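Local coordinates for vestitone reductase (Medicago sativa, PDB 2P4H), which catalyses the stereospecific, NADPH-dependent reduction of (3R)-vestitone to an isoflavanol, the penultimate step in making the defence compound medicarpin, at residues G11-W16 / D228-A233; V4-G9 / K19-N24. One frame throughout, in Å; residues are numbered along the deposited sequence.

Contact 1 (G11-W16 / D228-A233); sequences GFLGSW and DDVARA
From 11-16, Leu13 and Trp16 are the residues that touch 228-233. Just ahead of them Gly11 takes the N-cap position; its carbonyl O is gripped by two donors from opposite faces of its plane, Ser15 N and the Ser15 hydroxyl, the latter with OG 2.7 Å from Gly11 O. Leu13 then sends out one branch, CD1 lying 3.8 Å from Val230 CG1, with the two side chains at about a right angle. This turn is consistent with the glycine-rich GxGxxG motif of Rossmann folds, and Gly11 to Gly14 are predicted to bind NADP(+); helix 227-239 packs beside it. The axes of the two short segments approach to 10.0 Å at a crossing angle of -62°. One turn beyond Leu13, Trp16 has CG anti to its backbone nitrogen (chi1 -169°), which carries the indole out to Asp228. Trp16 NE1 donates a nearly straight bond of 2.9 Å to Asp228 OD1, within the indole plane but on the anti side of, and somewhat out of the plane of, a carboxylate turned almost perpendicular to the ring. The other oxygen, OD2, is hydrogen-bonded to Tyr303. Along the same indole edge, Trp16 CD1 rests 4.0 Å from Ala231 CB.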
# COMPACT_ATOMS: atom_id res chain seq x y z
N GLY A 11 -10.98 -1.05 1.71
CA GLY A 11 -9.91 -0.20 2.19
C GLY A 11 -9.47 0.77 1.11
O GLY A 11 -9.85 0.63 -0.05
N PHE A 12 -8.68 1.77 1.49
CA PHE A 12 -8.19 2.77 0.55
C PHE A 12 -7.49 2.13 -0.66
O PHE A 12 -7.89 2.34 -1.81
CB PHE A 12 -7.25 3.73 1.29
CG PHE A 12 -6.38 4.59 0.40
CD1 PHE A 12 -6.90 5.22 -0.72
CD2 PHE A 12 -5.04 4.80 0.72
CE1 PHE A 12 -6.10 6.06 -1.51
CE2 PHE A 12 -4.24 5.63 -0.05
CZ PHE A 12 -4.77 6.26 -1.17
N LEU A 13 -6.46 1.34 -0.41
CA LEU A 13 -5.74 0.72 -1.52
C LEU A 13 -6.57 -0.34 -2.25
O LEU A 13 -6.63 -0.35 -3.48
CB LEU A 13 -4.43 0.09 -1.02
CG LEU A 13 -3.58 -0.53 -2.13
CD1 LEU A 13 -3.22 0.53 -3.16
CD2 LEU A 13 -2.33 -1.15 -1.53
N GLY A 14 -7.20 -1.22 -1.48
CA GLY A 14 -8.01 -2.26 -2.09
C GLY A 14 -9.09 -1.74 -3.01
O GLY A 14 -9.26 -2.24 -4.13
N SER A 15 -9.83 -0.73 -2.56
CA SER A 15 -10.90 -0.19 -3.39
C SER A 15 -10.36 0.49 -4.64
O SER A 15 -10.97 0.40 -5.70
CB SER A 15 -11.79 0.77 -2.58
OG SER A 15 -11.07 1.88 -2.07
N TRP A 16 -9.22 1.16 -4.53
CA TRP A 16 -8.66 1.81 -5.71
C TRP A 16 -8.21 0.76 -6.71
O TRP A 16 -8.38 0.92 -7.92
CB TRP A 16 -7.49 2.73 -5.35
CG TRP A 16 -7.11 3.57 -6.52
CD1 TRP A 16 -6.15 3.31 -7.46
CD2 TRP A 16 -7.79 4.75 -6.97
NE1 TRP A 16 -6.20 4.24 -8.47
CE2 TRP A 16 -7.20 5.14 -8.19
CE3 TRP A 16 -8.85 5.51 -6.46
CZ2 TRP A 16 -7.63 6.26 -8.91
CZ3 TRP A 16 -9.28 6.62 -7.17
CH2 TRP A 16 -8.68 6.98 -8.39
N ASP A 228 -2.46 5.40 -7.90
CA ASP A 228 -2.74 4.76 -9.18
C ASP A 228 -1.50 4.08 -9.76
O ASP A 228 -1.62 3.13 -10.54
CB ASP A 228 -3.34 5.74 -10.19
CG ASP A 228 -4.04 5.03 -11.33
OD1 ASP A 228 -4.88 4.15 -11.05
OD2 ASP A 228 -3.75 5.34 -12.51
N ASP A 229 -0.31 4.57 -9.41
CA ASP A 229 0.88 3.89 -9.88
C ASP A 229 1.00 2.56 -9.13
O ASP A 229 1.53 1.59 -9.66
CB ASP A 229 2.14 4.74 -9.69
CG ASP A 229 2.44 5.62 -10.90
OD1 ASP A 229 2.18 5.16 -12.04
OD2 ASP A 229 2.94 6.74 -10.73
N VAL A 230 0.50 2.51 -7.89
CA VAL A 230 0.55 1.26 -7.14
C VAL A 230 -0.37 0.25 -7.83
O VAL A 230 -0.03 -0.92 -7.98
CB VAL A 230 0.10 1.44 -5.67
CG1 VAL A 230 0.08 0.08 -4.98
CG2 VAL A 230 1.06 2.37 -4.95
N ALA A 231 -1.55 0.71 -8.26
CA ALA A 231 -2.49 -0.17 -8.95
C ALA A 231 -1.86 -0.62 -10.26
O ALA A 231 -1.93 -1.79 -10.63
CB ALA A 231 -3.81 0.55 -9.21
N ARG A 232 -1.23 0.31 -10.97
CA ARG A 232 -0.58 -0.02 -12.24
C ARG A 232 0.55 -1.03 -12.02
O ARG A 232 0.73 -1.93 -12.84
CB ARG A 232 -0.02 1.25 -12.90
CG ARG A 232 -1.10 2.18 -13.45
CD ARG A 232 -0.53 3.43 -14.11
NE ARG A 232 0.29 3.12 -15.28
CZ ARG A 232 1.62 3.06 -15.27
NH1 ARG A 232 2.30 3.30 -14.15
NH2 ARG A 232 2.28 2.72 -16.37
N ALA A 233 1.29 -0.90 -10.92
CA ALA A 233 2.38 -1.83 -10.63
C ALA A 233 1.84 -3.24 -10.39
O ALA A 233 2.47 -4.21 -10.80
CB ALA A 233 3.16 -1.35 -9.41

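Contact 2 (V4-G9 / K19-N24); sequences VCVTGG and KSLLEN
Leu21 meets Val4 and Val6 through aliphatic side-chain atoms; no hydrogen bond crosses between the strand and the helix. Leu21 CD1 does most of the touching, lying 3.6 Å from Val6 CG2 in a tip-to-tip approach and 3.9 Å from Val4 CG1. Toward Val4 the leucine comes in at about a right angle, and its second branch, Leu21 CD2, stands 4.2 Å from Val4 CG2, so that each leucine methyl faces one valine methyl. In Val6, CG1 is anti to the backbone nitrogen (chi1 -179°), which leaves CG2 as the branch presented to Leu21. All three side chains are buried, and Val28 and Phe79 of the flanking strands also touch the leucine.

Side-chain polar bonds within these segments lie in and just after the helix. Lys19 NZ forms a salt bridge of 2.7 Å with Glu23 OE2, reached from above the carboxylate plane. At the C-terminal end, Asn24 ND2 bonds to Ser20 O at 2.8 Å, while Asn24 N comes to the same oxygen from the opposite face.

With strand 27-31, these elements form a beta-alpha-beta unit of the Rossmann fold, whose glycine-rich turn, including Gly8 and Gly9, is predicted to bind NADP(+).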
# COMPACT_ATOMS: atom_id res chain seq x y z
N VAL A 4 -9.46 -11.47 -10.90
CA VAL A 4 -8.47 -11.26 -9.85
C VAL A 4 -9.17 -11.12 -8.50
O VAL A 4 -10.17 -10.43 -8.38
CB VAL A 4 -7.65 -9.97 -10.12
CG1 VAL A 4 -6.68 -9.71 -8.97
CG2 VAL A 4 -6.88 -10.11 -11.43
N CYS A 5 -8.63 -11.80 -7.49
CA CYS A 5 -9.20 -11.72 -6.15
C CYS A 5 -8.43 -10.68 -5.36
O CYS A 5 -7.20 -10.78 -5.23
CB CYS A 5 -9.12 -13.07 -5.44
SG CYS A 5 -9.85 -13.06 -3.77
N VAL A 6 -9.14 -9.69 -4.83
CA VAL A 6 -8.55 -8.61 -4.05
C VAL A 6 -9.08 -8.64 -2.62
O VAL A 6 -10.29 -8.55 -2.41
CB VAL A 6 -8.91 -7.23 -4.65
CG1 VAL A 6 -8.25 -6.12 -3.84
CG2 VAL A 6 -8.48 -7.14 -6.11
N THR A 7 -8.20 -8.77 -1.64
CA THR A 7 -8.65 -8.75 -0.25
C THR A 7 -8.65 -7.30 0.22
O THR A 7 -7.96 -6.46 -0.36
CB THR A 7 -7.74 -9.58 0.67
OG1 THR A 7 -6.43 -8.98 0.71
CG2 THR A 7 -7.64 -11.01 0.19
N GLY A 8 -9.42 -7.02 1.27
CA GLY A 8 -9.49 -5.66 1.79
C GLY A 8 -10.13 -4.72 0.79
O GLY A 8 -9.71 -3.57 0.65
N GLY A 9 -11.18 -5.20 0.13
CA GLY A 9 -11.86 -4.42 -0.89
C GLY A 9 -12.41 -3.04 -0.54
O GLY A 9 -12.53 -2.19 -1.43
N LYS A 19 -11.16 -0.55 -8.57
CA LYS A 19 -11.54 0.44 -9.57
C LYS A 19 -10.64 0.28 -10.81
O LYS A 19 -11.12 0.21 -11.94
CB LYS A 19 -11.37 1.84 -8.98
CG LYS A 19 -11.56 2.99 -9.95
CD LYS A 19 -11.34 4.32 -9.24
CE LYS A 19 -11.45 5.51 -10.19
NZ LYS A 19 -10.36 5.53 -11.20
N SER A 20 -9.34 0.21 -10.57
CA SER A 20 -8.35 0.07 -11.62
C SER A 20 -8.51 -1.22 -12.42
O SER A 20 -8.45 -1.20 -13.65
CB SER A 20 -6.94 0.12 -11.01
OG SER A 20 -5.95 -0.18 -11.97
N LEU A 21 -8.71 -2.33 -11.73
CA LEU A 21 -8.87 -3.61 -12.40
C LEU A 21 -10.08 -3.59 -13.34
O LEU A 21 -10.01 -4.06 -14.47
CB LEU A 21 -9.03 -4.73 -11.37
CG LEU A 21 -7.74 -5.18 -10.68
CD1 LEU A 21 -8.07 -6.05 -9.48
CD2 LEU A 21 -6.87 -5.94 -11.68
N LEU A 22 -11.19 -3.04 -12.86
CA LEU A 22 -12.39 -2.97 -13.67
C LEU A 22 -12.18 -2.08 -14.89
O LEU A 22 -12.65 -2.40 -15.99
CB LEU A 22 -13.56 -2.46 -12.83
CG LEU A 22 -14.05 -3.41 -11.72
CD1 LEU A 22 -15.09 -2.71 -10.87
CD2 LEU A 22 -14.63 -4.68 -12.34
N GLU A 23 -11.46 -0.98 -14.72
CA GLU A 23 -11.20 -0.06 -15.83
C GLU A 23 -10.31 -0.72 -16.87
O GLU A 23 -10.39 -0.39 -18.06
CB GLU A 23 -10.51 1.21 -15.33
CG GLU A 23 -11.25 1.96 -14.25
CD GLU A 23 -10.50 3.18 -13.76
OE1 GLU A 23 -9.25 3.11 -13.68
OE2 GLU A 23 -11.14 4.20 -13.46
N ASN A 24 -9.46 -1.64 -16.43
CA ASN A 24 -8.53 -2.31 -17.32
C ASN A 24 -9.00 -3.63 -17.92
O ASN A 24 -8.19 -4.39 -18.46
CB ASN A 24 -7.18 -2.50 -16.61
CG ASN A 24 -6.38 -1.21 -16.56
OD1 ASN A 24 -5.88 -0.74 -17.58
ND2 ASN A 24 -6.26 -0.63 -15.37

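Overall arrangement
Helix 12-23 serves both contacts, its first turns in contact 1 and its last turns in contact 2. Both are buried, yet contact 1 sits closer to the middle of the chain, about 7 Å from its centre against about 14 Å for contact 2. The latter joins sequence neighbours within one beta-alpha-beta unit and is purely aliphatic, as suits a helix laid on a sheet. Contact 1 instead pairs helices more than 200 residues apart and adds an indole-carboxylate hydrogen bond to its apolar packing. The two centres are about 8 Å apart, and the contacts touch directly: Ala231 CB of contact 1 packs 3.6 Å from Ser20 OG of contact 2.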